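RmpD (Hexulose-6-phosphate synthase) (Streptococcus mutans, PDB 3EXR) belongs to the orotidine 5'-phosphate decarboxylase/HUMPS family of enzymes, whose chain folds into a closed eight-stranded TIM barrel. Local coordinates at residues A[5-10]-A[190-195]; A[27-32]-A[54-59]; A[135-140]-A[168-173]. All blocks are in the same frame, centred on the assembly; numbering follows the deposited sequence.

Contact 1 (A[5-10]-A[190-195]); sequences LPNLQV and VFTFIA
The carbonyl oxygen of F191 is gripped twice: N7 N bonds to F191 O at 3.0 Å, and water 1 donates to F191 O at 2.8 Å while its other proton goes to L5 O. This pair begins the seam of a TIM barrel, where the first strand lies parallel to the last and closes the cylinder. F193 N to N7 O, Q9 N to F193 O and A195 N to Q9 O continue it. N7, Q9, T192 and I194 face the barrel interior. N7 CG stands anti to its carbonyl carbon (chi1 -70°), and N7 OD1 lies 3.7 Å above the F191 ring plane, displaced toward the rim, the amide steep to the ring. T192 OG1 makes at most a weak hydrogen bond, 3.2 Å, to N7 OD1. Q9 runs extended beside I194, a long amide suited to reach E35, which takes its NE2; Q9 NE2 passes 3.7 Å from I194 CD1. Outside, P6, L8, F193 and A195 meet helix 205-220 or one another, an apolar surface for a buried interface. There P6 CB meets the edge of the F193 ring, 3.7 Å from F193 CE2, while V190 CG1 sits over the centre of that ring.

Contact 2 (A[27-32]-A[54-59]); sequences VGNEVD and SLFPDK
A lysine-to-carbonyl contact, K59 to V31, joins two neighbouring loops at the N-terminal end of the barrel: one leads from helix 17-27 into strand 33-36, the other from helix 47-55 into strand 60-67. The contact is small and partly buried, and K59 carries most of it. K59 NZ donates to V31 O at 2.8 Å, with a C=O...N angle of 177°, practically head-on to the carbonyl. G28 O comes within 3.2 Å of K59 NZ, and water 2 accepts from K59 NZ at 2.9 Å while donating to N29 O. The chain must fold to get there: bends at chi2 (59°) and chi3 (107°) place CD and then CE against the loop, and K59 CE passes 3.0 Å from G28 O. A long flexible side chain suits this task.

Beside the lysine, F56 pushes its ring toward G28, where F56 CE1 is 3.6 Å from G28 CA. Glycine fits here because a CB built on G28 would lie 2.1 Å from F56 CZ, a clash. N29 OD1 meets the ring at its edge and in its plane, the amide turned almost perpendicular to it. A type I turn from F56 to K59, with P57 second, brings ring and lysine to the same side, and both also touch I34.

The charges of D32 and K59 do not touch, D32 OD1 lying 5.8 Å from K59 NZ; D32 OD2 is bonded to L8 N and forms a salt bridge with K213. The carbonyl, the water and, through space, D32 may together help keep the ammonium protonated.

Contact 3 (A[135-140]-A[168-173]); sequences ISQAIY and GFRVSV
R170 and S136 meet where two neighbouring parallel strands of the TIM barrel, 137-141 and 170-174, begin; helices 144-149 and 155-167 lie between them in the chain, forming a beta-alpha-beta crossover. R170 NH2 donates to S136 OG at 2.9 Å, with an N-H...O angle of 151°. The hydroxyl lies in the guanidinium plane, placed there by a chi1 of 64° that sets OG between its backbone N and carbonyl carbon. NH2 also forms a salt bridge to E113. R170 NE gives its proton to water 3 at 2.9 Å; that water donates to G168 O at 3.0 Å and, weakly, to S136 O, whose main donor is R170 N. Arginine suits the place by offering several N-H groups in one plane. One face of that plane is met by Q137 CG, toward the rim, and R170 also makes a cation-pi contact with F191.

Q137, facing the interior, is equally well supplied: its NE2 donates to E113, and its OE1 accepts from Q115 and, at 2.6 Å, from water 4. The same water donates to R170 O at 2.9 Å and accepts from S172 OG at 2.7 Å, tying three polar groups of both strands together. R170 O also receives A138 N at 3.2 Å; S172 N to A138 O and Y140 N to S172 O complete the backbone pairing.

On the other face V171 and Y140 pack on helix 155-167, Y140 OH being bonded to D157. G168, whose positive phi suits glycine, ends that helix in a Schellman motif. F169 then follows, its CD1 meeting the small methyl of A138. Inside, small S172 leaves room for I139, whose CD1 lies 3.6 Å from S172 CB.

Contacts 1 and 3 are buried strand pairings of the same parallel barrel, and strands 170-174 and 192-195 are neighbours in it, so the two are directly stitched: F191 N bonds to V171 O and, probably, I194 N to V173 O. Contact 1 closes the cylinder between first and last strands; contact 3 joins the sixth and seventh. Contact 2 is only partly buried and lies in loops rather than strands, relying on one lysine side chain and one phenylalanine ring instead of repeated backbone bonds. It still reaches contact 1, since V31 CB packs on L8 O and V27 on V10. Contacts 2 and 3 do not touch, their centres being about 22 Å apart on opposite sides of the chain's centre.

Contact 1 (A[5-10]-A[190-195])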
ATOM      1  N   LEU A   5       9.942 -25.616  12.050  1.00 19.63           N
ATOM      2  CA  LEU A   5      10.290 -25.624  10.645  1.00 17.18           C
ATOM      3  C   LEU A   5       9.886 -24.302   9.982  1.00 14.71           C
ATOM      4  O   LEU A   5       8.970 -23.613  10.454  1.00 14.66           O
ATOM      5  CB  LEU A   5       9.535 -26.736   9.951  1.00 17.90           C
ATOM      6  CG  LEU A   5       9.923 -28.192  10.209  1.00 19.69           C
ATOM      7  CD1 LEU A   5       9.003 -29.093   9.415  1.00 20.60           C
ATOM      8  CD2 LEU A   5      11.360 -28.420   9.810  1.00 20.55           C
ATOM      9  N   PRO A   6      10.534 -23.946   8.870  1.00 12.13           N
ATOM     10  CA  PRO A   6       9.990 -22.816   8.099  1.00 10.84           C
ATOM     11  C   PRO A   6       8.525 -23.049   7.748  1.00 10.19           C
ATOM     12  O   PRO A   6       8.147 -24.173   7.406  1.00 10.55           O
ATOM     13  CB  PRO A   6      10.838 -22.798   6.826  1.00 10.44           C
ATOM     14  CG  PRO A   6      12.176 -23.446   7.269  1.00 11.01           C
ATOM     15  CD  PRO A   6      11.751 -24.515   8.263  1.00 11.71           C
ATOM     16  N   ASN A   7       7.732 -21.972   7.790  1.00 10.33           N
ATOM     17  CA  ASN A   7       6.342 -22.012   7.398  1.00 10.57           C
ATOM     18  C   ASN A   7       6.233 -22.056   5.882  1.00 10.26           C
ATOM     19  O   ASN A   7       7.092 -21.539   5.175  1.00 10.22           O
ATOM     20  CB  ASN A   7       5.618 -20.748   7.871  1.00 10.95           C
ATOM     21  CG  ASN A   7       5.427 -20.670   9.375  1.00 11.30           C
ATOM     22  OD1 ASN A   7       5.653 -19.597   9.969  1.00 14.44           O
ATOM     23  ND2 ASN A   7       4.968 -21.756  10.000  1.00 10.24           N
ATOM     24  N   LEU A   8       5.165 -22.685   5.394  1.00  9.86           N
ATOM     25  CA  LEU A   8       4.698 -22.511   4.049  1.00  9.79           C
ATOM     26  C   LEU A   8       3.504 -21.558   4.098  1.00  9.57           C
ATOM     27  O   LEU A   8       2.506 -21.837   4.763  1.00 10.03           O
ATOM     28  CB  LEU A   8       4.249 -23.841   3.444  1.00  9.89           C
ATOM     29  CG  LEU A   8       3.567 -23.708   2.072  1.00 10.11           C
ATOM     30  CD1 LEU A   8       4.393 -22.914   1.055  1.00 11.56           C
ATOM     31  CD2 LEU A   8       3.195 -25.049   1.510  1.00 10.67           C
ATOM     32  N   GLN A   9       3.626 -20.458   3.370  1.00  9.12           N
ATOM     33  CA  GLN A   9       2.580 -19.442   3.257  1.00  8.65           C
ATOM     34  C   GLN A   9       2.106 -19.377   1.822  1.00  9.18           C
ATOM     35  O   GLN A   9       2.918 -19.439   0.906  1.00  9.28           O
ATOM     36  CB  GLN A   9       3.126 -18.108   3.729  1.00  8.44           C
ATOM     37  CG  GLN A   9       2.245 -16.928   3.484  1.00  8.00           C
ATOM     38  CD  GLN A   9       2.743 -15.683   4.232  1.00  9.30           C
ATOM     39  OE1 GLN A   9       3.309 -15.806   5.301  1.00  9.34           O
ATOM     40  NE2 GLN A   9       2.525 -14.511   3.669  1.00  8.14           N
ATOM     41  N   VAL A  10       0.793 -19.218   1.636  1.00  9.44           N
ATOM     42  CA  VAL A  10       0.241 -18.967   0.303  1.00  9.66           C
ATOM     43  C   VAL A  10      -0.310 -17.544   0.224  1.00  9.32           C
ATOM     44  O   VAL A  10      -1.089 -17.125   1.082  1.00  9.39           O
ATOM     45  CB  VAL A  10      -0.875 -19.984  -0.108  1.00  9.67           C
ATOM     46  CG1 VAL A  10      -2.086 -19.919   0.834  1.00 11.86           C
ATOM     47  CG2 VAL A  10      -1.327 -19.737  -1.522  1.00 10.84           C
ATOM     48  N   VAL A 190      15.395 -19.436   7.285  1.00 12.32           N
ATOM     49  CA  VAL A 190      14.212 -18.757   6.730  1.00 11.07           C
ATOM     50  C   VAL A 190      13.024 -19.034   7.646  1.00 11.01           C
ATOM     51  O   VAL A 190      12.773 -20.181   8.018  1.00 10.73           O
ATOM     52  CB  VAL A 190      13.891 -19.266   5.295  1.00 11.24           C
ATOM     53  CG1 VAL A 190      12.544 -18.738   4.794  1.00 10.87           C
ATOM     54  CG2 VAL A 190      15.008 -18.906   4.325  1.00 11.54           C
ATOM     55  N   PHE A 191      12.262 -17.991   7.974  1.00  9.78           N
ATOM     56  CA  PHE A 191      11.100 -18.127   8.867  1.00  9.44           C
ATOM     57  C   PHE A 191       9.873 -18.662   8.136  1.00  9.86           C
ATOM     58  O   PHE A 191       9.187 -19.540   8.637  1.00  9.26           O
ATOM     59  CB  PHE A 191      10.789 -16.779   9.542  1.00  9.31           C
ATOM     60  CG  PHE A 191       9.482 -16.752  10.304  1.00  9.37           C
ATOM     61  CD1 PHE A 191       9.303 -17.531  11.447  1.00 10.59           C
ATOM     62  CD2 PHE A 191       8.450 -15.918   9.903  1.00  8.65           C
ATOM     63  CE1 PHE A 191       8.126 -17.507  12.149  1.00 10.60           C
ATOM     64  CE2 PHE A 191       7.253 -15.883  10.633  1.00 10.66           C
ATOM     65  CZ  PHE A 191       7.101 -16.682  11.751  1.00 11.62           C
ATOM     66  N   THR A 192       9.622 -18.108   6.949  1.00  9.66           N
ATOM     67  CA  THR A 192       8.500 -18.468   6.110  1.00  9.88           C
ATOM     68  C   THR A 192       8.859 -18.376   4.647  1.00  9.33           C
ATOM     69  O   THR A 192       9.516 -17.407   4.234  1.00  9.64           O
ATOM     70  CB  THR A 192       7.305 -17.518   6.369  1.00  9.87           C
ATOM     71  OG1 THR A 192       6.858 -17.639   7.725  1.00 10.02           O
ATOM     72  CG2 THR A 192       6.115 -17.881   5.467  1.00 11.09           C
ATOM     73  N   PHE A 193       8.416 -19.369   3.869  1.00  8.92           N
ATOM     74  CA  PHE A 193       8.497 -19.326   2.401  1.00  9.28           C
ATOM     75  C   PHE A 193       7.094 -18.959   1.872  1.00  9.19           C
ATOM     76  O   PHE A 193       6.126 -19.653   2.177  1.00  9.10           O
ATOM     77  CB  PHE A 193       8.924 -20.675   1.833  1.00  9.22           C
ATOM     78  CG  PHE A 193      10.377 -20.992   2.094  1.00 10.36           C
ATOM     79  CD1 PHE A 193      11.376 -20.450   1.286  1.00 11.82           C
ATOM     80  CD2 PHE A 193      10.744 -21.787   3.165  1.00 11.26           C
ATOM     81  CE1 PHE A 193      12.735 -20.733   1.549  1.00 12.20           C
ATOM     82  CE2 PHE A 193      12.089 -22.072   3.417  1.00 12.45           C
ATOM     83  CZ  PHE A 193      13.071 -21.543   2.612  1.00 12.44           C
ATOM     84  N   ILE A 194       6.983 -17.880   1.089  1.00  9.22           N
ATOM     85  CA  ILE A 194       5.678 -17.418   0.583  1.00  9.53           C
ATOM     86  C   ILE A 194       5.557 -17.825  -0.882  1.00  9.73           C
ATOM     87  O   ILE A 194       6.266 -17.293  -1.728  1.00 10.09           O
ATOM     88  CB  ILE A 194       5.537 -15.893   0.677  1.00  9.32           C
ATOM     89  CG1 ILE A 194       5.754 -15.391   2.107  1.00  9.61           C
ATOM     90  CG2 ILE A 194       4.169 -15.478   0.138  1.00 10.84           C
ATOM     91  CD1 ILE A 194       5.844 -13.859   2.191  1.00 10.98           C
ATOM     92  N   ALA A 195       4.674 -18.781  -1.157  1.00 10.02           N
ATOM     93  CA  ALA A 195       4.381 -19.225  -2.500  1.00 10.95           C
ATOM     94  C   ALA A 195       3.058 -18.611  -2.916  1.00 11.24           C
ATOM     95  O   ALA A 195       2.311 -18.098  -2.083  1.00 13.02           O
ATOM     96  CB  ALA A 195       4.310 -20.749  -2.563  1.00 11.40           C
TER
HETATM   97  O   HOH W   1       9.206 -20.977  11.095  1.00 12.83           O

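Contact 2 (A[27-32]-A[54-59])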
ATOM      1  N   VAL A  27      -5.741 -25.075  -1.138  1.00 12.54           N
ATOM      2  CA  VAL A  27      -4.461 -25.344  -0.472  1.00 13.13           C
ATOM      3  C   VAL A  27      -4.449 -25.179   1.045  1.00 14.06           C
ATOM      4  O   VAL A  27      -3.487 -25.573   1.706  1.00 14.23           O
ATOM      5  CB  VAL A  27      -3.281 -24.498  -1.042  1.00 13.23           C
ATOM      6  CG1 VAL A  27      -3.072 -24.736  -2.507  1.00 13.73           C
ATOM      7  CG2 VAL A  27      -3.430 -23.020  -0.757  1.00 13.67           C
ATOM      8  N   GLY A  28      -5.509 -24.606   1.595  1.00 14.84           N
ATOM      9  CA  GLY A  28      -5.543 -24.198   2.994  1.00 15.23           C
ATOM     10  C   GLY A  28      -5.082 -25.230   4.001  1.00 15.52           C
ATOM     11  O   GLY A  28      -4.293 -24.937   4.888  1.00 15.00           O
ATOM     12  N   ASN A  29      -5.553 -26.454   3.856  1.00 16.26           N
ATOM     13  CA  ASN A  29      -5.226 -27.491   4.816  1.00 17.56           C
ATOM     14  C   ASN A  29      -3.751 -27.874   4.804  1.00 16.62           C
ATOM     15  O   ASN A  29      -3.235 -28.443   5.770  1.00 17.90           O
ATOM     16  CB  ASN A  29      -6.091 -28.722   4.559  1.00 18.71           C
ATOM     17  CG  ASN A  29      -7.532 -28.526   4.992  1.00 24.73           C
ATOM     18  OD1 ASN A  29      -7.878 -27.550   5.695  1.00 28.91           O
ATOM     19  ND2 ASN A  29      -8.390 -29.464   4.593  1.00 29.64           N
ATOM     20  N   GLU A  30      -3.079 -27.576   3.701  1.00 15.35           N
ATOM     21  CA  GLU A  30      -1.701 -27.993   3.508  1.00 14.47           C
ATOM     22  C   GLU A  30      -0.665 -26.936   3.852  1.00 14.02           C
ATOM     23  O   GLU A  30       0.527 -27.234   3.887  1.00 14.37           O
ATOM     24  CB  GLU A  30      -1.491 -28.449   2.071  1.00 14.30           C
ATOM     25  CG  GLU A  30      -2.432 -29.564   1.624  1.00 15.58           C
ATOM     26  CD  GLU A  30      -2.266 -30.861   2.412  1.00 16.67           C
ATOM     27  OE1 GLU A  30      -1.138 -31.172   2.858  1.00 16.60           O
ATOM     28  OE2 GLU A  30      -3.287 -31.576   2.583  1.00 17.71           O
ATOM     29  N   VAL A  31      -1.110 -25.701   4.100  1.00 11.68           N
ATOM     30  CA  VAL A  31      -0.197 -24.594   4.374  1.00 11.46           C
ATOM     31  C   VAL A  31      -0.297 -24.177   5.822  1.00 10.79           C
ATOM     32  O   VAL A  31      -1.242 -24.556   6.520  1.00 11.99           O
ATOM     33  CB  VAL A  31      -0.445 -23.367   3.421  1.00 11.15           C
ATOM     34  CG1 VAL A  31      -0.416 -23.839   1.964  1.00 11.47           C
ATOM     35  CG2 VAL A  31      -1.752 -22.655   3.732  1.00 12.87           C
ATOM     36  N   ASP A  32       0.688 -23.404   6.269  1.00 10.65           N
ATOM     37  CA  ASP A  32       0.738 -22.896   7.640  1.00 10.44           C
ATOM     38  C   ASP A  32       0.154 -21.490   7.758  1.00 10.83           C
ATOM     39  O   ASP A  32      -0.304 -21.090   8.833  1.00 11.18           O
ATOM     40  CB  ASP A  32       2.195 -22.871   8.106  1.00 11.20           C
ATOM     41  CG  ASP A  32       2.844 -24.208   7.978  1.00 12.29           C
ATOM     42  OD1 ASP A  32       2.293 -25.141   8.606  1.00 13.18           O
ATOM     43  OD2 ASP A  32       3.857 -24.359   7.262  1.00 13.05           O
ATOM     44  N   SER A  54     -12.992 -17.646   9.080  1.00  9.82           N
ATOM     45  CA  SER A  54     -14.093 -18.587   9.237  1.00 10.46           C
ATOM     46  C   SER A  54     -13.744 -19.968   8.621  1.00 10.52           C
ATOM     47  O   SER A  54     -14.011 -21.026   9.209  1.00 11.38           O
ATOM     48  CB  SER A  54     -15.335 -17.983   8.578  1.00 10.67           C
ATOM     49  OG  SER A  54     -16.457 -18.808   8.757  1.00 13.16           O
ATOM     50  N   LEU A  55     -13.172 -19.957   7.424  1.00 10.53           N
ATOM     51  CA  LEU A  55     -12.780 -21.192   6.781  1.00 10.95           C
ATOM     52  C   LEU A  55     -11.638 -21.897   7.512  1.00 11.60           C
ATOM     53  O   LEU A  55     -11.569 -23.138   7.481  1.00 12.16           O
ATOM     54  CB  LEU A  55     -12.344 -20.910   5.336  1.00 10.84           C
ATOM     55  CG  LEU A  55     -13.474 -20.530   4.367  1.00 10.59           C
ATOM     56  CD1 LEU A  55     -12.910 -19.907   3.087  1.00 11.55           C
ATOM     57  CD2 LEU A  55     -14.271 -21.776   4.052  1.00 11.01           C
ATOM     58  N   PHE A  56     -10.749 -21.105   8.129  1.00 11.98           N
ATOM     59  CA  PHE A  56      -9.491 -21.599   8.723  1.00 12.32           C
ATOM     60  C   PHE A  56      -9.257 -21.029  10.136  1.00 13.65           C
ATOM     61  O   PHE A  56      -8.452 -20.105  10.334  1.00 14.02           O
ATOM     62  CB  PHE A  56      -8.345 -21.285   7.766  1.00 12.92           C
ATOM     63  CG  PHE A  56      -8.508 -21.914   6.417  1.00 13.16           C
ATOM     64  CD1 PHE A  56      -8.327 -23.282   6.231  1.00 14.55           C
ATOM     65  CD2 PHE A  56      -8.868 -21.147   5.315  1.00 15.60           C
ATOM     66  CE1 PHE A  56      -8.511 -23.862   4.981  1.00 15.74           C
ATOM     67  CE2 PHE A  56      -9.042 -21.735   4.085  1.00 15.03           C
ATOM     68  CZ  PHE A  56      -8.856 -23.074   3.911  1.00 15.30           C
ATOM     69  N   PRO A  57     -10.012 -21.519  11.120  1.00 15.52           N
ATOM     70  CA  PRO A  57     -10.000 -20.944  12.475  1.00 17.45           C
ATOM     71  C   PRO A  57      -8.621 -20.940  13.137  1.00 18.88           C
ATOM     72  O   PRO A  57      -8.342 -20.057  13.955  1.00 20.41           O
ATOM     73  CB  PRO A  57     -10.971 -21.844  13.265  1.00 17.45           C
ATOM     74  CG  PRO A  57     -11.353 -22.978  12.332  1.00 17.27           C
ATOM     75  CD  PRO A  57     -11.023 -22.586  10.963  1.00 15.66           C
ATOM     76  N   ASP A  58      -7.768 -21.881  12.751  1.00 20.15           N
ATOM     77  CA  ASP A  58      -6.507 -22.089  13.457  1.00 21.02           C
ATOM     78  C   ASP A  58      -5.275 -21.890  12.564  1.00 20.21           C
ATOM     79  O   ASP A  58      -4.180 -22.346  12.891  1.00 21.43           O
ATOM     80  CB  ASP A  58      -6.523 -23.472  14.116  1.00 21.93           C
ATOM     81  CG  ASP A  58      -7.685 -23.638  15.126  1.00 23.63           C
ATOM     82  OD1 ASP A  58      -7.944 -22.735  15.956  1.00 24.82           O
ATOM     83  OD2 ASP A  58      -8.369 -24.678  15.126  1.00 28.29           O
ATOM     84  N   LYS A  59      -5.444 -21.205  11.437  1.00 17.48           N
ATOM     85  CA  LYS A  59      -4.328 -20.928  10.553  1.00 16.15           C
ATOM     86  C   LYS A  59      -3.873 -19.527  10.830  1.00 13.56           C
ATOM     87  O   LYS A  59      -4.649 -18.696  11.288  1.00 13.77           O
ATOM     88  CB  LYS A  59      -4.743 -21.005   9.090  1.00 16.95           C
ATOM     89  CG  LYS A  59      -3.756 -21.707   8.226  1.00 20.84           C
ATOM     90  CD  LYS A  59      -3.529 -23.163   8.728  1.00 23.70           C
ATOM     91  CE  LYS A  59      -4.156 -24.188   7.826  1.00 24.72           C
ATOM     92  NZ  LYS A  59      -3.439 -25.479   7.954  1.00 25.90           N
TER
HETATM   93  O   HOH W   2      -4.294 -28.240   8.500  1.00 31.88           O

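Contact 3 (A[135-140]-A[168-173])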
ATOM      1  N   ILE A 135       9.213  -4.444  16.115  1.00 12.80           N
ATOM      2  CA  ILE A 135       8.833  -5.126  14.885  1.00 13.20           C
ATOM      3  C   ILE A 135      10.006  -5.961  14.355  1.00 12.56           C
ATOM      4  O   ILE A 135      11.081  -5.445  13.994  1.00 13.10           O
ATOM      5  CB  ILE A 135       8.310  -4.095  13.863  1.00 13.65           C
ATOM      6  CG1 ILE A 135       7.012  -3.468  14.421  1.00 16.01           C
ATOM      7  CG2 ILE A 135       8.081  -4.739  12.466  1.00 13.38           C
ATOM      8  CD1 ILE A 135       6.567  -2.205  13.782  1.00 18.24           C
ATOM      9  N   SER A 136       9.776  -7.264  14.270  1.00 11.21           N
ATOM     10  CA  SER A 136      10.881  -8.195  14.021  1.00 11.09           C
ATOM     11  C   SER A 136      10.595  -9.218  12.955  1.00 10.23           C
ATOM     12  O   SER A 136      11.182 -10.282  12.964  1.00 11.09           O
ATOM     13  CB  SER A 136      11.319  -8.865  15.328  1.00 11.33           C
ATOM     14  OG  SER A 136      10.303  -9.665  15.874  1.00 11.32           O
ATOM     15  N   GLN A 137       9.677  -8.887  12.039  1.00  9.43           N
ATOM     16  CA  GLN A 137       9.470  -9.654  10.810  1.00  9.02           C
ATOM     17  C   GLN A 137       9.672  -8.751   9.611  1.00  8.97           C
ATOM     18  O   GLN A 137       9.221  -7.585   9.605  1.00  9.85           O
ATOM     19  CB  GLN A 137       8.063 -10.243  10.745  1.00  8.80           C
ATOM     20  CG  GLN A 137       7.807 -11.389  11.686  1.00  8.64           C
ATOM     21  CD  GLN A 137       6.598 -12.201  11.245  1.00 10.19           C
ATOM     22  OE1 GLN A 137       6.595 -12.745  10.143  1.00 10.98           O
ATOM     23  NE2 GLN A 137       5.580 -12.303  12.108  1.00 10.33           N
ATOM     24  N   ALA A 138      10.314  -9.296   8.590  1.00  9.47           N
ATOM     25  CA  ALA A 138      10.555  -8.595   7.330  1.00  9.14           C
ATOM     26  C   ALA A 138      10.333  -9.530   6.168  1.00  8.57           C
ATOM     27  O   ALA A 138      10.654 -10.719   6.253  1.00  9.44           O
ATOM     28  CB  ALA A 138      11.955  -8.039   7.289  1.00  9.80           C
ATOM     29  N   ILE A 139       9.799  -8.981   5.071  1.00  7.66           N
ATOM     30  CA  ILE A 139       9.515  -9.776   3.876  1.00  7.68           C
ATOM     31  C   ILE A 139      10.481  -9.349   2.780  1.00  8.23           C
ATOM     32  O   ILE A 139      10.449  -8.203   2.318  1.00  7.73           O
ATOM     33  CB  ILE A 139       8.069  -9.513   3.340  1.00  8.16           C
ATOM     34  CG1 ILE A 139       6.997  -9.509   4.450  1.00  9.42           C
ATOM     35  CG2 ILE A 139       7.750 -10.467   2.221  1.00  8.06           C
ATOM     36  CD1 ILE A 139       6.955 -10.707   5.291  1.00 10.08           C
ATOM     37  N   TYR A 140      11.317 -10.287   2.361  1.00  8.01           N
ATOM     38  CA  TYR A 140      12.343 -10.045   1.349  1.00  8.06           C
ATOM     39  C   TYR A 140      11.947 -10.707   0.023  1.00  8.67           C
ATOM     40  O   TYR A 140      11.644 -11.901   0.003  1.00  9.36           O
ATOM     41  CB  TYR A 140      13.722 -10.572   1.834  1.00  8.96           C
ATOM     42  CG  TYR A 140      14.869 -10.093   0.985  1.00  8.44           C
ATOM     43  CD1 TYR A 140      15.655  -9.012   1.391  1.00 11.61           C
ATOM     44  CD2 TYR A 140      15.147 -10.691  -0.251  1.00  9.21           C
ATOM     45  CE1 TYR A 140      16.682  -8.525   0.590  1.00 11.07           C
ATOM     46  CE2 TYR A 140      16.175 -10.205  -1.063  1.00 10.13           C
ATOM     47  CZ  TYR A 140      16.940  -9.124  -0.624  1.00 10.30           C
ATOM     48  OH  TYR A 140      17.964  -8.654  -1.393  1.00 12.51           O
ATOM     49  N   GLY A 168      18.331 -10.229  13.961  1.00 12.69           N
ATOM     50  CA  GLY A 168      17.216 -10.611  14.820  1.00 12.88           C
ATOM     51  C   GLY A 168      15.846 -10.667  14.141  1.00 12.50           C
ATOM     52  O   GLY A 168      14.845 -10.898  14.814  1.00 13.69           O
ATOM     53  N   PHE A 169      15.800 -10.491  12.820  1.00 11.49           N
ATOM     54  CA  PHE A 169      14.539 -10.671  12.073  1.00 11.31           C
ATOM     55  C   PHE A 169      14.149 -12.115  11.831  1.00 11.23           C
ATOM     56  O   PHE A 169      15.006 -12.985  11.522  1.00 11.20           O
ATOM     57  CB  PHE A 169      14.565  -9.934  10.727  1.00 11.07           C
ATOM     58  CG  PHE A 169      14.462  -8.435  10.852  1.00 12.40           C
ATOM     59  CD1 PHE A 169      13.223  -7.804  10.909  1.00 12.65           C
ATOM     60  CD2 PHE A 169      15.607  -7.658  10.937  1.00 12.55           C
ATOM     61  CE1 PHE A 169      13.117  -6.417  11.028  1.00 11.97           C
ATOM     62  CE2 PHE A 169      15.525  -6.277  11.050  1.00 12.18           C
ATOM     63  CZ  PHE A 169      14.279  -5.645  11.085  1.00 11.51           C
ATOM     64  N   ARG A 170      12.843 -12.368  11.930  1.00 10.23           N
ATOM     65  CA  ARG A 170      12.239 -13.528  11.285  1.00 10.56           C
ATOM     66  C   ARG A 170      11.927 -13.102   9.859  1.00 10.50           C
ATOM     67  O   ARG A 170      11.060 -12.256   9.640  1.00 10.54           O
ATOM     68  CB  ARG A 170      10.992 -14.001  12.033  1.00 10.03           C
ATOM     69  CG  ARG A 170      11.321 -14.910  13.246  1.00 11.19           C
ATOM     70  CD  ARG A 170      10.151 -15.010  14.239  1.00 10.67           C
ATOM     71  NE  ARG A 170       9.855 -13.685  14.781  1.00 11.31           N
ATOM     72  CZ  ARG A 170       8.645 -13.187  15.010  1.00 12.63           C
ATOM     73  NH1 ARG A 170       7.551 -13.910  14.849  1.00 10.77           N
ATOM     74  NH2 ARG A 170       8.558 -11.941  15.436  1.00 13.05           N
ATOM     75  N   VAL A 171      12.671 -13.656   8.912  1.00 10.14           N
ATOM     76  CA  VAL A 171      12.621 -13.241   7.525  1.00 10.52           C
ATOM     77  C   VAL A 171      11.766 -14.203   6.684  1.00  9.82           C
ATOM     78  O   VAL A 171      11.947 -15.413   6.688  1.00  9.92           O
ATOM     79  CB  VAL A 171      14.041 -13.099   6.927  1.00 11.15           C
ATOM     80  CG1 VAL A 171      14.005 -12.776   5.438  1.00 11.69           C
ATOM     81  CG2 VAL A 171      14.816 -12.040   7.694  1.00 10.73           C
ATOM     82  N   SER A 172      10.786 -13.640   5.986  1.00  9.00           N
ATOM     83  CA  SER A 172      10.038 -14.372   4.996  1.00  7.95           C
ATOM     84  C   SER A 172      10.623 -14.059   3.632  1.00  8.46           C
ATOM     85  O   SER A 172      11.022 -12.918   3.374  1.00  9.29           O
ATOM     86  CB  SER A 172       8.572 -13.935   4.995  1.00  7.37           C
ATOM     87  OG  SER A 172       7.945 -14.265   6.187  1.00  8.89           O
ATOM     88  N   VAL A 173      10.703 -15.067   2.755  1.00  8.31           N
ATOM     89  CA  VAL A 173      11.155 -14.815   1.394  1.00  9.04           C
ATOM     90  C   VAL A 173      10.035 -15.138   0.400  1.00  9.46           C
ATOM     91  O   VAL A 173       9.176 -15.997   0.651  1.00  8.67           O
ATOM     92  CB  VAL A 173      12.455 -15.607   1.034  1.00  9.89           C
ATOM     93  CG1 VAL A 173      13.628 -15.201   1.874  1.00  9.66           C
ATOM     94  CG2 VAL A 173      12.217 -17.098   1.164  1.00  9.48           C
TER
HETATM   95  O   HOH W   3      12.288 -12.226  15.536  1.00 14.84           O
HETATM   96  O   HOH W   4       8.526 -12.722   8.346  1.00 10.85           O